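PDB 3TC8: leucine aminopeptidase from Parabacteroides distasonis, which binds zinc and probably acts as an aminopeptidase or as a glutaminyl-peptide cyclotransferase, in the manner of M28-family proteins. Local coordinates for residues V41-A46 / K79-N84; Q68-T73 / T179-K184; V97-H102 / Y195-D200; A101-R106 / F155-D160; G124-G129 / L199-G204. One frame throughout, in Å; residues are numbered along the deposited sequence.

All five contacts reach one mixed sheet, and they run from its edge inward to the zinc site. Contact 2 sets a helix against the edge strand 64-73; contact 1, touching it through the Leu80 N to Leu72 O pair at 2.8 Å, fixes a turn to the next strand. Contacts 3 and 4 share Ala101 and His102 of strand 96-102, with their centres about 12 Å apart. Contact 4 supplies Asp160 and contact 5 Asp127, two of the three protein ligands of the zinc ion; His281 is the third. Asp160 OD2 and Asp127 OD2 lie 3.1 Å apart, and His102 NE2 reaches Asp127 OD1 at 2.7 Å, tying contacts 3, 4 and 5 together.

Contact 1 of 5, residues V41-A46 / K79-N84; sequences VPNTAA and KLEARN
Asn43 OD1 takes the backbone N-H of Glu81 at 2.8 Å, a nearly straight bond lying in the plane of the side-chain carbonyl. The other half of the same amide gives back: ND2 donates to Lys79 O at 2.9 Å, with the acceptor close to the amide plane. Two bonds from one flat group fix its rotation, and OD1 also packs on Glu81 CG at 3.2 Å. Asn43 CG stands anti to the carbonyl carbon, beside the backbone N (chi1 -61°), and the amide beyond it faces the backbone of 79-81. In the conformer modelled here, the Glu81 side chain crosses that of Asn43 at about a right angle, and OE1 makes a salt bridge with Lys48 NZ. Residues 41-44 form a type II beta turn with Asn43 at its third position, where phi is positive; Thr44 then serves as N-cap of helix 45-60. The turn is thus docked by its corner onto strand 79-89, at the bend where Glu81 centres an inverse gamma turn. Two waters reinforce the join. One accepts from Asn43 N and donates to Glu81 O, while the other donates to both Asn43 O and Glu81 OE1. On the buried flank Pro42 CB meets Leu80 CD2 at 4.2 Å; the Pro42 side chain is about 11 Å from the bound zinc ion, and Tyr161 and Leu177 also pack against Leu80.

Contact 2 of 5, residues Q68-T73 / T179-K184; sequences QEAILT and TQFWAK
Phe181 and Gln68 both carry CG anti to the backbone N (chi1 -180° in the phenylalanine), which points each CG toward the other segment; the ring and the amide then meet. Ala70 CB sits over the ring centre, 3.7 Å from the centroid and only 9° off the normal, a CH-pi contact with the methyl squarely on one face. Gln68 comes in at the ring edge instead: its CD lies near the ring plane, 3.8 Å from Phe181 CE2, and the amide stands 87° to the ring. Leu72 CD2 touches Phe181 CD1 at 3.9 Å, the two side chains crossing at about a right angle. Past the phenyl, Gln68 OE1 reaches the edge of the Trp182 indole and packs on Trp182 CB at 3.4 Å. No hydrogen bond joins the two segments; the glutamine amide is held by Asn84 ND2 at OE1 and by Asn185 O at NE2. The packing is that of a helix laid over the edge of the sheet; the axes of 68-73 and 179-184 approach to 10.1 Å. Trp182 continues inward to Phe156, in an edge-to-face pair, and to helix 250-258, while strand 79-89 flanks 64-73 as its antiparallel neighbour.

Contact 3 of 5, residues V97-H102 / Y195-D200; sequences VLLFAH and YGILLD
Four backbone hydrogen bonds run between Leu98 and Phe100 on one strand and Tyr195, Ile197 and Leu199 on the other, in a parallel ladder. Leu98 O takes Ile197 N at 2.8 Å, and Ile197 O takes Phe100 N at 2.9 Å. Past the last rung, a water accepts from His102 N and donates to Leu199 O, bridging the strands where they part. On one face of the sheet the Phe100 ring lies across Leu198, whose CB stands over the ring toward its rim, 3.8 Å from the centroid. Phe100 CG sits between the backbone N and the carbonyl carbon (chi1 59°). The ring edge lies near Gly196, which has no side chain. On the other face Leu99 and Ile197 run side by side, CD2 of the leucine 3.9 Å from CB of the isoleucine. Val97 CG2 covers a face of the Tyr195 ring in a CH-pi contact, while Val97 CG1 packs on Tyr195 CE1 at 3.5 Å. At the C-terminal ends His102 turns its ring edge to Asp200 OD1; His102 NE2 bonds to Asp127 OD1. The pair lies toward one side of the mixed sheet: strand 150-156 flanks 96-102, outermost strand 262-266 flanks 195-200, and helix 292-308 covers Leu99 and Tyr195.

Contact 4 of 5, residues A101-R106 / F155-D160; sequences AHWDSR and FFDAED
Asp104 reaches across to the 157-160 loop, and its CB meets Asp157 OD1 at 3.4 Å. CG, placed between the backbone N and the carbonyl carbon (chi1 62°), lies 3.3 Å from Ala158 N. At the tip both oxygens take N-H groups of the loop. OD1 accepts from Glu159 N at 3.1 Å and from His102 ND1 at 2.8 Å, the two donors arriving from opposite faces of the carboxylate plane. OD2 offers its syn lone pair to Asp160 N at 2.9 Å. The aspartate therefore holds the backbone N-H of zinc ligand Asp160 itself, and that of Glu159, while orienting His102. Glu159 OE1 stands 3.2 Å above the centre of the His102 ring. This is the point where the parallel strands 96-102 and 150-156 run out into the loops of the metal site: Phe156 N still bonds to Ala101 O, and Trp103 N to Phe156 O, before the regular strand pairing ends. Trp103 leans on Phe155 CB with its CD1, and its NE1 donates to Arg83 O. Arg106 closes the far end, its NH1 giving a bond to Asp160 O at 2.9 Å and another to Gly162 O; Asp160 O lies in the guanidinium plane, although the donor sits above the carbonyl plane. NE of the same arginine forms a salt bridge with Asp110. A water accepts from Arg106 N and donates to Asp160 OD2.

Contact 5 of 5, residues G124-G129 / L199-G204; sequences GADDGG and LDMVGG
Asp126 OD1 accepts the direct hydrogen bond between the segments, from Gly203 N at 2.9 Å, on its syn side and 21° out of the carboxylate plane. CG is anti to the backbone N (chi1 -160°), and the carboxylate beyond it faces the 201-204 loop. Its other oxygen, OD2, is held by Tyr279 OH and by a water at 2.7 Å that also accepts from Gly204 N. A second water accepts from Gly128 N and from Met201 N and lies 2.7 Å from Asp200 OD1, so both water bridges join the start of the helix to the chain leaving the strand. Packing falls to the selenomethionine Met201, whose side chain crosses that of Asp126 at about a right angle. Its CG rests 3.8 Å from Asp127 CA, SE faces Asp127 CB at 4.1 Å, and CE bends round to Asp126 OD2. Charge is the third element: the Asp127 and Asp200 side chains run side by side, pointing the same way, with Asp127 OD1 and Asp200 OD1 3.7 Å apart. Asp127 OD2 binds the zinc ion, and Asp249 OD2 lies close to Asp200 OD2. Asp160 and His281 complete the protein ligands of the metal. Asp127 enters the site from the start of helix 125-144, beside the C-terminal end of strand 195-200, with strand 262-266 next to it in the sheet.

Contact 1 of 5, residues V41-A46 / K79-N84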
# COMPACT_ATOMS: atom_id res chain seq x y z
N VAL A 41 5.71 -12.28 -7.04
CA VAL A 41 5.22 -13.39 -6.24
C VAL A 41 6.30 -13.83 -5.29
O VAL A 41 7.39 -14.16 -5.74
CB VAL A 41 4.70 -14.53 -7.13
CG1 VAL A 41 4.31 -15.74 -6.28
CG2 VAL A 41 3.57 -14.09 -8.05
N PRO A 42 6.04 -13.93 -3.99
CA PRO A 42 7.05 -14.42 -3.09
C PRO A 42 7.64 -15.75 -3.57
O PRO A 42 6.92 -16.61 -4.03
CB PRO A 42 6.32 -14.52 -1.75
CG PRO A 42 5.25 -13.49 -1.85
CD PRO A 42 4.82 -13.47 -3.30
N ASN A 43 8.96 -15.85 -3.42
CA ASN A 43 9.81 -16.99 -3.80
C ASN A 43 10.27 -16.92 -5.23
O ASN A 43 11.11 -17.71 -5.62
CB ASN A 43 9.18 -18.36 -3.50
CG ASN A 43 8.93 -18.57 -2.03
OD1 ASN A 43 9.43 -17.84 -1.20
ND2 ASN A 43 8.15 -19.59 -1.71
N THR A 44 9.83 -16.00 -6.05
CA THR A 44 10.26 -15.89 -7.44
C THR A 44 11.43 -14.94 -7.61
O THR A 44 11.69 -14.05 -6.79
CB THR A 44 9.12 -15.42 -8.36
OG1 THR A 44 8.76 -14.05 -8.07
CG2 THR A 44 7.91 -16.33 -8.30
N ALA A 45 12.10 -15.11 -8.74
CA ALA A 45 13.16 -14.19 -9.12
C ALA A 45 12.70 -12.75 -9.24
O ALA A 45 13.43 -11.83 -8.86
CB ALA A 45 13.84 -14.65 -10.44
N ALA A 46 11.51 -12.54 -9.79
CA ALA A 46 10.97 -11.16 -9.95
C ALA A 46 10.80 -10.50 -8.59
O ALA A 46 11.11 -9.31 -8.44
CB ALA A 46 9.67 -11.19 -10.67
N LYS A 79 5.93 -22.17 2.28
CA LYS A 79 6.80 -21.33 3.03
C LYS A 79 7.22 -20.19 2.10
O LYS A 79 7.86 -20.42 1.04
CB LYS A 79 7.98 -22.15 3.52
CG LYS A 79 7.57 -23.28 4.51
CD LYS A 79 6.97 -22.75 5.77
CE LYS A 79 6.45 -23.88 6.65
NZ LYS A 79 5.89 -23.35 7.92
N LEU A 80 6.91 -18.98 2.48
CA LEU A 80 7.20 -17.77 1.71
C LEU A 80 8.41 -17.08 2.26
O LEU A 80 8.46 -16.75 3.46
CB LEU A 80 6.01 -16.82 1.75
CG LEU A 80 4.67 -17.38 1.31
CD1 LEU A 80 3.57 -16.30 1.41
CD2 LEU A 80 4.73 -18.01 -0.09
N GLU A 81 9.38 -16.82 1.38
CA GLU A 81 10.58 -16.06 1.71
C GLU A 81 10.24 -14.58 1.64
O GLU A 81 10.40 -13.93 0.60
CB GLU A 81 11.67 -16.43 0.69
CG GLU A 81 11.96 -17.92 0.73
CD GLU A 81 12.99 -18.39 -0.27
OE1 GLU A 81 12.97 -17.89 -1.44
OE2 GLU A 81 13.79 -19.34 0.15
N ALA A 82 9.65 -14.07 2.71
CA ALA A 82 9.08 -12.72 2.74
C ALA A 82 10.12 -11.70 3.17
O ALA A 82 11.08 -12.00 3.90
CB ALA A 82 7.89 -12.70 3.69
N ARG A 83 9.90 -10.47 2.71
CA ARG A 83 10.79 -9.37 3.00
C ARG A 83 9.97 -8.09 3.09
O ARG A 83 9.47 -7.58 2.09
CB ARG A 83 11.85 -9.25 1.90
CG ARG A 83 12.73 -8.05 2.07
CD ARG A 83 13.99 -8.03 1.28
NE ARG A 83 13.77 -8.36 -0.14
CZ ARG A 83 14.65 -8.13 -1.12
NH1 ARG A 83 15.64 -7.29 -0.94
NH2 ARG A 83 14.46 -8.70 -2.28
N ASN A 84 9.78 -7.59 4.31
CA ASN A 84 9.22 -6.26 4.52
C ASN A 84 10.35 -5.25 4.41
O ASN A 84 11.44 -5.48 4.90
CB ASN A 84 8.55 -6.14 5.89
CG ASN A 84 7.40 -7.08 6.10
OD1 ASN A 84 6.57 -7.28 5.22
ND2 ASN A 84 7.28 -7.60 7.33
O HOH W 1 10.91 -14.16 -2.11
O HOH W 2 13.03 -19.01 -3.88

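Contact 2 of 5, residues Q68-T73 / T179-K184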
# COMPACT_ATOMS: atom_id res chain seq x y z
N GLN A 68 13.43 -6.64 6.57
CA GLN A 68 13.01 -7.62 7.54
C GLN A 68 12.65 -8.91 6.80
O GLN A 68 11.64 -8.94 6.15
CB GLN A 68 11.85 -7.06 8.31
CG GLN A 68 11.21 -8.02 9.26
CD GLN A 68 10.08 -7.33 10.04
OE1 GLN A 68 9.07 -7.00 9.50
NE2 GLN A 68 10.32 -7.13 11.35
N GLU A 69 13.51 -9.90 6.88
CA GLU A 69 13.26 -11.15 6.19
C GLU A 69 12.70 -12.18 7.15
O GLU A 69 13.22 -12.33 8.24
CB GLU A 69 14.55 -11.65 5.55
CG GLU A 69 15.02 -10.68 4.48
CD GLU A 69 16.29 -11.06 3.84
OE1 GLU A 69 17.35 -10.87 4.49
OE2 GLU A 69 16.25 -11.48 2.68
N ALA A 70 11.68 -12.91 6.73
CA ALA A 70 11.06 -13.91 7.57
C ALA A 70 10.42 -14.95 6.68
O ALA A 70 9.91 -14.63 5.61
CB ALA A 70 9.99 -13.30 8.46
N ILE A 71 10.42 -16.20 7.13
CA ILE A 71 9.68 -17.25 6.44
C ILE A 71 8.26 -17.28 6.99
O ILE A 71 8.06 -17.55 8.19
CB ILE A 71 10.37 -18.62 6.59
CG1 ILE A 71 11.86 -18.49 6.28
CG2 ILE A 71 9.71 -19.65 5.68
CD1 ILE A 71 12.07 -18.13 4.81
N LEU A 72 7.30 -16.99 6.12
CA LEU A 72 5.90 -16.91 6.49
C LEU A 72 5.20 -18.08 5.88
O LEU A 72 5.72 -18.69 4.95
CB LEU A 72 5.32 -15.59 6.02
CG LEU A 72 6.07 -14.36 6.54
CD1 LEU A 72 5.40 -13.09 6.06
CD2 LEU A 72 6.24 -14.35 8.10
N THR A 73 4.07 -18.48 6.41
CA THR A 73 3.36 -19.67 5.94
C THR A 73 2.04 -19.30 5.30
O THR A 73 1.19 -18.70 5.95
CB THR A 73 3.18 -20.69 7.05
OG1 THR A 73 4.47 -20.98 7.60
CG2 THR A 73 2.47 -21.95 6.55
N THR A 179 2.56 -7.92 7.25
CA THR A 179 2.15 -6.97 8.26
C THR A 179 1.91 -7.67 9.58
O THR A 179 2.29 -7.16 10.64
CB THR A 179 0.86 -6.20 7.86
OG1 THR A 179 1.10 -5.61 6.58
CG2 THR A 179 0.58 -5.09 8.86
N GLN A 180 1.30 -8.85 9.55
CA GLN A 180 1.11 -9.60 10.78
C GLN A 180 2.44 -9.86 11.47
O GLN A 180 2.56 -9.79 12.69
CB GLN A 180 0.34 -10.89 10.53
CG GLN A 180 -1.16 -10.66 10.18
CD GLN A 180 -1.86 -11.97 9.95
OE1 GLN A 180 -1.97 -12.77 10.90
NE2 GLN A 180 -2.26 -12.25 8.74
N PHE A 181 3.46 -10.29 10.70
CA PHE A 181 4.76 -10.58 11.25
C PHE A 181 5.37 -9.32 11.86
O PHE A 181 5.85 -9.34 12.99
CB PHE A 181 5.68 -11.15 10.20
CG PHE A 181 7.05 -11.47 10.77
CD1 PHE A 181 7.25 -12.66 11.41
CD2 PHE A 181 8.07 -10.54 10.72
CE1 PHE A 181 8.47 -12.93 12.01
CE2 PHE A 181 9.32 -10.84 11.32
CZ PHE A 181 9.48 -12.01 11.97
N TRP A 182 5.37 -8.22 11.10
CA TRP A 182 5.98 -6.98 11.54
C TRP A 182 5.30 -6.43 12.80
O TRP A 182 5.95 -5.92 13.70
CB TRP A 182 5.91 -5.96 10.40
CG TRP A 182 6.38 -4.59 10.80
CD1 TRP A 182 7.67 -4.11 10.82
CD2 TRP A 182 5.54 -3.54 11.30
NE1 TRP A 182 7.65 -2.82 11.28
CE2 TRP A 182 6.37 -2.44 11.59
CE3 TRP A 182 4.18 -3.40 11.47
CZ2 TRP A 182 5.85 -1.23 12.05
CZ3 TRP A 182 3.66 -2.19 11.95
CH2 TRP A 182 4.49 -1.13 12.23
N ALA A 183 3.98 -6.51 12.83
CA ALA A 183 3.25 -5.89 13.93
C ALA A 183 3.62 -6.56 15.26
O ALA A 183 3.61 -5.92 16.31
CB ALA A 183 1.77 -5.90 13.69
N LYS A 184 3.92 -7.86 15.20
CA LYS A 184 4.35 -8.60 16.36
C LYS A 184 5.84 -8.47 16.60
O LYS A 184 6.27 -8.57 17.73
CB LYS A 184 3.99 -10.09 16.13
CG LYS A 184 4.40 -11.04 17.21
CD LYS A 184 3.97 -12.49 16.91
CE LYS A 184 4.50 -13.47 17.93
NZ LYS A 184 4.24 -13.04 19.29

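Contact 3 of 5, residues V97-H102 / Y195-D200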
# COMPACT_ATOMS: atom_id res chain seq x y z
N VAL A 97 5.15 9.43 11.63
CA VAL A 97 4.01 8.99 10.85
C VAL A 97 4.44 7.80 10.01
O VAL A 97 5.52 7.79 9.44
CB VAL A 97 3.48 10.12 9.96
CG1 VAL A 97 2.45 9.61 8.97
CG2 VAL A 97 2.89 11.22 10.85
N LEU A 98 3.60 6.77 9.98
CA LEU A 98 3.77 5.57 9.21
C LEU A 98 2.99 5.64 7.90
O LEU A 98 1.78 5.80 7.95
CB LEU A 98 3.32 4.39 10.05
CG LEU A 98 3.31 3.02 9.35
CD1 LEU A 98 4.65 2.60 8.91
CD2 LEU A 98 2.62 1.97 10.25
N LEU A 99 3.69 5.45 6.79
CA LEU A 99 3.05 5.40 5.45
C LEU A 99 3.41 4.03 4.87
O LEU A 99 4.57 3.64 4.86
CB LEU A 99 3.61 6.50 4.55
CG LEU A 99 3.46 7.92 5.07
CD1 LEU A 99 4.11 8.91 4.06
CD2 LEU A 99 2.03 8.32 5.34
N PHE A 100 2.39 3.32 4.36
CA PHE A 100 2.63 1.90 4.01
C PHE A 100 1.80 1.46 2.86
O PHE A 100 0.83 2.08 2.47
CB PHE A 100 2.52 0.99 5.25
CG PHE A 100 1.21 1.00 6.01
CD1 PHE A 100 0.80 2.07 6.77
CD2 PHE A 100 0.42 -0.14 6.03
CE1 PHE A 100 -0.32 2.04 7.55
CE2 PHE A 100 -0.73 -0.16 6.82
CZ PHE A 100 -1.09 0.89 7.58
N ALA A 101 2.24 0.35 2.27
CA ALA A 101 1.60 -0.28 1.10
C ALA A 101 2.17 -1.71 0.99
O ALA A 101 3.20 -1.98 1.55
CB ALA A 101 1.99 0.52 -0.18
N HIS A 102 1.42 -2.57 0.31
CA HIS A 102 1.96 -3.90 0.04
C HIS A 102 2.64 -3.91 -1.32
O HIS A 102 2.20 -3.24 -2.26
CB HIS A 102 0.88 -5.01 0.12
CG HIS A 102 0.06 -5.24 -1.10
ND1 HIS A 102 0.40 -6.22 -2.01
CD2 HIS A 102 -1.07 -4.67 -1.57
CE1 HIS A 102 -0.45 -6.22 -3.00
NE2 HIS A 102 -1.38 -5.33 -2.76
N TYR A 195 0.08 8.16 13.74
CA TYR A 195 -0.96 7.57 12.90
C TYR A 195 -0.28 6.92 11.71
O TYR A 195 0.90 7.13 11.46
CB TYR A 195 -2.02 8.61 12.44
CG TYR A 195 -1.49 9.73 11.57
CD1 TYR A 195 -1.41 9.59 10.19
CD2 TYR A 195 -1.11 10.95 12.09
CE1 TYR A 195 -0.94 10.57 9.38
CE2 TYR A 195 -0.61 11.96 11.29
CZ TYR A 195 -0.52 11.77 9.90
OH TYR A 195 -0.06 12.73 9.06
N GLY A 196 -1.06 6.12 11.02
CA GLY A 196 -0.64 5.45 9.80
C GLY A 196 -1.59 5.71 8.64
O GLY A 196 -2.80 5.85 8.82
N ILE A 197 -1.02 5.75 7.43
CA ILE A 197 -1.80 5.84 6.20
C ILE A 197 -1.33 4.72 5.26
O ILE A 197 -0.15 4.67 4.89
CB ILE A 197 -1.67 7.18 5.46
CG1 ILE A 197 -2.13 8.35 6.38
CG2 ILE A 197 -2.47 7.15 4.17
CD1 ILE A 197 -1.82 9.71 5.74
N LEU A 198 -2.24 3.82 4.92
CA LEU A 198 -2.07 2.79 3.92
C LEU A 198 -2.59 3.28 2.58
O LEU A 198 -3.69 3.79 2.50
CB LEU A 198 -2.85 1.55 4.35
CG LEU A 198 -2.99 0.41 3.35
CD1 LEU A 198 -1.64 -0.15 2.90
CD2 LEU A 198 -3.83 -0.70 3.93
N LEU A 199 -1.82 3.07 1.52
CA LEU A 199 -2.25 3.30 0.16
C LEU A 199 -2.39 1.92 -0.49
O LEU A 199 -1.41 1.16 -0.54
CB LEU A 199 -1.24 4.11 -0.63
CG LEU A 199 -0.84 5.48 -0.04
CD1 LEU A 199 0.12 6.20 -0.98
CD2 LEU A 199 -2.07 6.28 0.29
N ASP A 200 -3.54 1.64 -1.05
CA ASP A 200 -3.78 0.37 -1.74
C ASP A 200 -4.69 0.63 -2.93
O ASP A 200 -5.76 1.18 -2.73
CB ASP A 200 -4.40 -0.63 -0.75
CG ASP A 200 -4.49 -2.04 -1.26
OD1 ASP A 200 -3.96 -2.37 -2.33
OD2 ASP A 200 -5.09 -2.93 -0.55
O HOH W 3 -1.08 -1.57 -0.59

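Contact 4 of 5, residues A101-R106 / F155-D160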
# COMPACT_ATOMS: atom_id res chain seq x y z
N ALA A 101 2.24 0.35 2.27
CA ALA A 101 1.60 -0.28 1.10
C ALA A 101 2.17 -1.71 0.99
O ALA A 101 3.20 -1.98 1.55
CB ALA A 101 1.99 0.52 -0.18
N HIS A 102 1.42 -2.57 0.31
CA HIS A 102 1.96 -3.90 0.04
C HIS A 102 2.64 -3.91 -1.32
O HIS A 102 2.20 -3.24 -2.26
CB HIS A 102 0.88 -5.01 0.12
CG HIS A 102 0.06 -5.24 -1.10
ND1 HIS A 102 0.40 -6.22 -2.01
CD2 HIS A 102 -1.07 -4.67 -1.57
CE1 HIS A 102 -0.45 -6.22 -3.00
NE2 HIS A 102 -1.38 -5.33 -2.76
N TRP A 103 3.71 -4.70 -1.44
CA TRP A 103 4.50 -4.74 -2.67
C TRP A 103 4.45 -6.04 -3.45
O TRP A 103 4.90 -6.09 -4.59
CB TRP A 103 5.96 -4.30 -2.44
CG TRP A 103 6.83 -5.25 -1.71
CD1 TRP A 103 6.97 -5.36 -0.36
CD2 TRP A 103 7.78 -6.15 -2.27
NE1 TRP A 103 7.93 -6.30 -0.06
CE2 TRP A 103 8.49 -6.77 -1.22
CE3 TRP A 103 8.12 -6.50 -3.58
CZ2 TRP A 103 9.46 -7.72 -1.46
CZ3 TRP A 103 9.12 -7.41 -3.81
CH2 TRP A 103 9.79 -8.00 -2.76
N ASP A 104 3.98 -7.12 -2.83
CA ASP A 104 3.82 -8.38 -3.53
C ASP A 104 2.69 -8.33 -4.53
O ASP A 104 1.77 -7.49 -4.44
CB ASP A 104 3.57 -9.52 -2.53
CG ASP A 104 2.29 -9.34 -1.72
OD1 ASP A 104 2.10 -8.26 -1.14
OD2 ASP A 104 1.51 -10.33 -1.66
N SER A 105 2.75 -9.28 -5.47
CA SER A 105 1.67 -9.52 -6.42
C SER A 105 1.03 -10.87 -6.14
O SER A 105 1.69 -11.85 -5.85
CB SER A 105 2.27 -9.60 -7.86
OG SER A 105 3.02 -8.46 -8.20
N ARG A 106 -0.28 -10.93 -6.30
CA ARG A 106 -1.02 -12.16 -6.08
C ARG A 106 -0.59 -13.23 -7.09
O ARG A 106 -0.54 -12.96 -8.29
CB ARG A 106 -2.51 -11.87 -6.18
CG ARG A 106 -3.43 -13.06 -5.90
CD ARG A 106 -4.71 -12.61 -5.26
NE ARG A 106 -5.68 -13.68 -5.01
CZ ARG A 106 -5.61 -14.48 -3.95
NH1 ARG A 106 -4.59 -14.46 -3.14
NH2 ARG A 106 -6.54 -15.41 -3.75
N PHE A 155 7.02 -1.03 2.95
CA PHE A 155 6.48 -1.90 1.93
C PHE A 155 6.35 -3.31 2.56
O PHE A 155 7.34 -3.97 2.82
CB PHE A 155 7.35 -1.92 0.69
CG PHE A 155 7.67 -0.55 0.12
CD1 PHE A 155 6.74 0.48 0.12
CD2 PHE A 155 8.92 -0.33 -0.42
CE1 PHE A 155 7.09 1.71 -0.42
CE2 PHE A 155 9.25 0.92 -1.00
CZ PHE A 155 8.30 1.92 -0.97
N PHE A 156 5.10 -3.69 2.81
CA PHE A 156 4.79 -4.99 3.42
C PHE A 156 4.64 -6.06 2.34
O PHE A 156 4.06 -5.85 1.30
CB PHE A 156 3.51 -4.89 4.24
CG PHE A 156 3.67 -4.12 5.52
CD1 PHE A 156 4.42 -4.61 6.55
CD2 PHE A 156 3.01 -2.91 5.72
CE1 PHE A 156 4.55 -3.94 7.72
CE2 PHE A 156 3.16 -2.24 6.93
CZ PHE A 156 3.89 -2.77 7.94
N ASP A 157 5.19 -7.22 2.66
CA ASP A 157 5.17 -8.36 1.77
C ASP A 157 4.05 -9.31 2.09
O ASP A 157 3.38 -9.22 3.13
CB ASP A 157 6.51 -9.12 1.88
CG ASP A 157 6.86 -9.98 0.70
OD1 ASP A 157 6.12 -10.02 -0.32
OD2 ASP A 157 7.97 -10.56 0.75
N ALA A 158 3.77 -10.17 1.14
CA ALA A 158 2.90 -11.32 1.34
C ALA A 158 1.52 -10.88 1.83
O ALA A 158 0.89 -11.59 2.62
CB ALA A 158 3.54 -12.34 2.23
N GLU A 159 0.99 -9.79 1.28
CA GLU A 159 -0.34 -9.36 1.60
C GLU A 159 -1.41 -10.12 0.83
O GLU A 159 -2.51 -10.26 1.34
CB GLU A 159 -0.47 -7.85 1.34
CG GLU A 159 -1.86 -7.27 1.63
CD GLU A 159 -2.93 -7.44 0.58
OE1 GLU A 159 -2.54 -7.57 -0.61
OE2 GLU A 159 -4.15 -7.44 0.97
N ASP A 160 -1.06 -10.50 -0.40
CA ASP A 160 -2.09 -10.88 -1.38
C ASP A 160 -1.96 -12.37 -1.80
O ASP A 160 -2.30 -12.71 -2.93
CB ASP A 160 -2.04 -9.96 -2.60
CG ASP A 160 -3.40 -9.60 -3.11
OD1 ASP A 160 -4.42 -9.91 -2.48
OD2 ASP A 160 -3.48 -8.96 -4.13
O HOH W 4 -1.54 -8.27 -5.91

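Contact 5 of 5, residues G124-G129 / L199-G204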
# COMPACT_ATOMS: atom_id res chain seq x y z
N GLY A 124 -0.35 -6.99 -10.96
CA GLY A 124 -0.52 -6.24 -9.75
C GLY A 124 -0.09 -4.80 -9.89
O GLY A 124 0.49 -4.20 -8.98
N ALA A 125 -0.40 -4.19 -11.04
CA ALA A 125 -0.03 -2.80 -11.27
C ALA A 125 -0.77 -1.90 -10.28
O ALA A 125 -0.13 -1.02 -9.68
CB ALA A 125 -0.39 -2.40 -12.70
N ASP A 126 -2.09 -2.04 -10.16
CA ASP A 126 -2.83 -1.24 -9.21
C ASP A 126 -2.76 -1.87 -7.82
O ASP A 126 -2.55 -1.17 -6.82
CB ASP A 126 -4.26 -1.02 -9.67
CG ASP A 126 -4.96 0.15 -9.03
OD1 ASP A 126 -4.28 1.04 -8.48
OD2 ASP A 126 -6.21 0.16 -9.11
N ASP A 127 -2.99 -3.18 -7.72
CA ASP A 127 -2.97 -3.91 -6.46
C ASP A 127 -1.54 -4.31 -6.15
O ASP A 127 -1.08 -5.41 -6.46
CB ASP A 127 -3.88 -5.07 -6.59
CG ASP A 127 -4.26 -5.75 -5.31
OD1 ASP A 127 -3.67 -5.48 -4.26
OD2 ASP A 127 -5.16 -6.63 -5.41
N GLY A 128 -0.82 -3.39 -5.55
CA GLY A 128 0.58 -3.46 -5.19
C GLY A 128 1.39 -2.32 -5.79
O GLY A 128 1.94 -1.47 -5.09
N GLY A 129 1.49 -2.27 -7.10
CA GLY A 129 2.32 -1.28 -7.72
C GLY A 129 1.98 0.13 -7.38
O GLY A 129 2.86 0.94 -7.12
N LEU A 199 -1.82 3.07 1.52
CA LEU A 199 -2.25 3.30 0.16
C LEU A 199 -2.39 1.92 -0.49
O LEU A 199 -1.41 1.16 -0.54
CB LEU A 199 -1.24 4.11 -0.63
CG LEU A 199 -0.84 5.48 -0.04
CD1 LEU A 199 0.12 6.20 -0.98
CD2 LEU A 199 -2.07 6.28 0.29
N ASP A 200 -3.54 1.64 -1.05
CA ASP A 200 -3.78 0.37 -1.74
C ASP A 200 -4.69 0.63 -2.93
O ASP A 200 -5.76 1.18 -2.73
CB ASP A 200 -4.40 -0.63 -0.75
CG ASP A 200 -4.49 -2.04 -1.26
OD1 ASP A 200 -3.96 -2.37 -2.33
OD2 ASP A 200 -5.09 -2.93 -0.55
N MSE A 201 -4.27 0.30 -4.14
CA MSE A 201 -5.11 0.56 -5.32
C MSE A 201 -5.49 2.04 -5.45
O MSE A 201 -6.66 2.41 -5.43
CB MSE A 201 -6.35 -0.38 -5.37
CG MSE A 201 -5.96 -1.85 -5.50
SE MSE A 201 -7.37 -3.04 -5.75
CE MSE A 201 -7.48 -2.94 -7.50
N VAL A 202 -4.43 2.83 -5.54
CA VAL A 202 -4.51 4.28 -5.65
C VAL A 202 -4.08 4.80 -7.02
O VAL A 202 -3.78 5.97 -7.16
CB VAL A 202 -3.73 4.98 -4.53
CG1 VAL A 202 -4.37 4.70 -3.17
CG2 VAL A 202 -2.28 4.66 -4.58
N GLY A 203 -4.08 3.92 -8.03
CA GLY A 203 -3.66 4.32 -9.35
C GLY A 203 -4.68 4.25 -10.45
O GLY A 203 -4.40 4.71 -11.57
N GLY A 204 -5.84 3.67 -10.22
CA GLY A 204 -6.79 3.43 -11.29
C GLY A 204 -7.44 4.70 -11.79
O GLY A 204 -7.83 5.57 -11.01
O HOH W 5 -7.40 2.35 -8.20
O HOH W 6 -1.89 -1.41 -3.80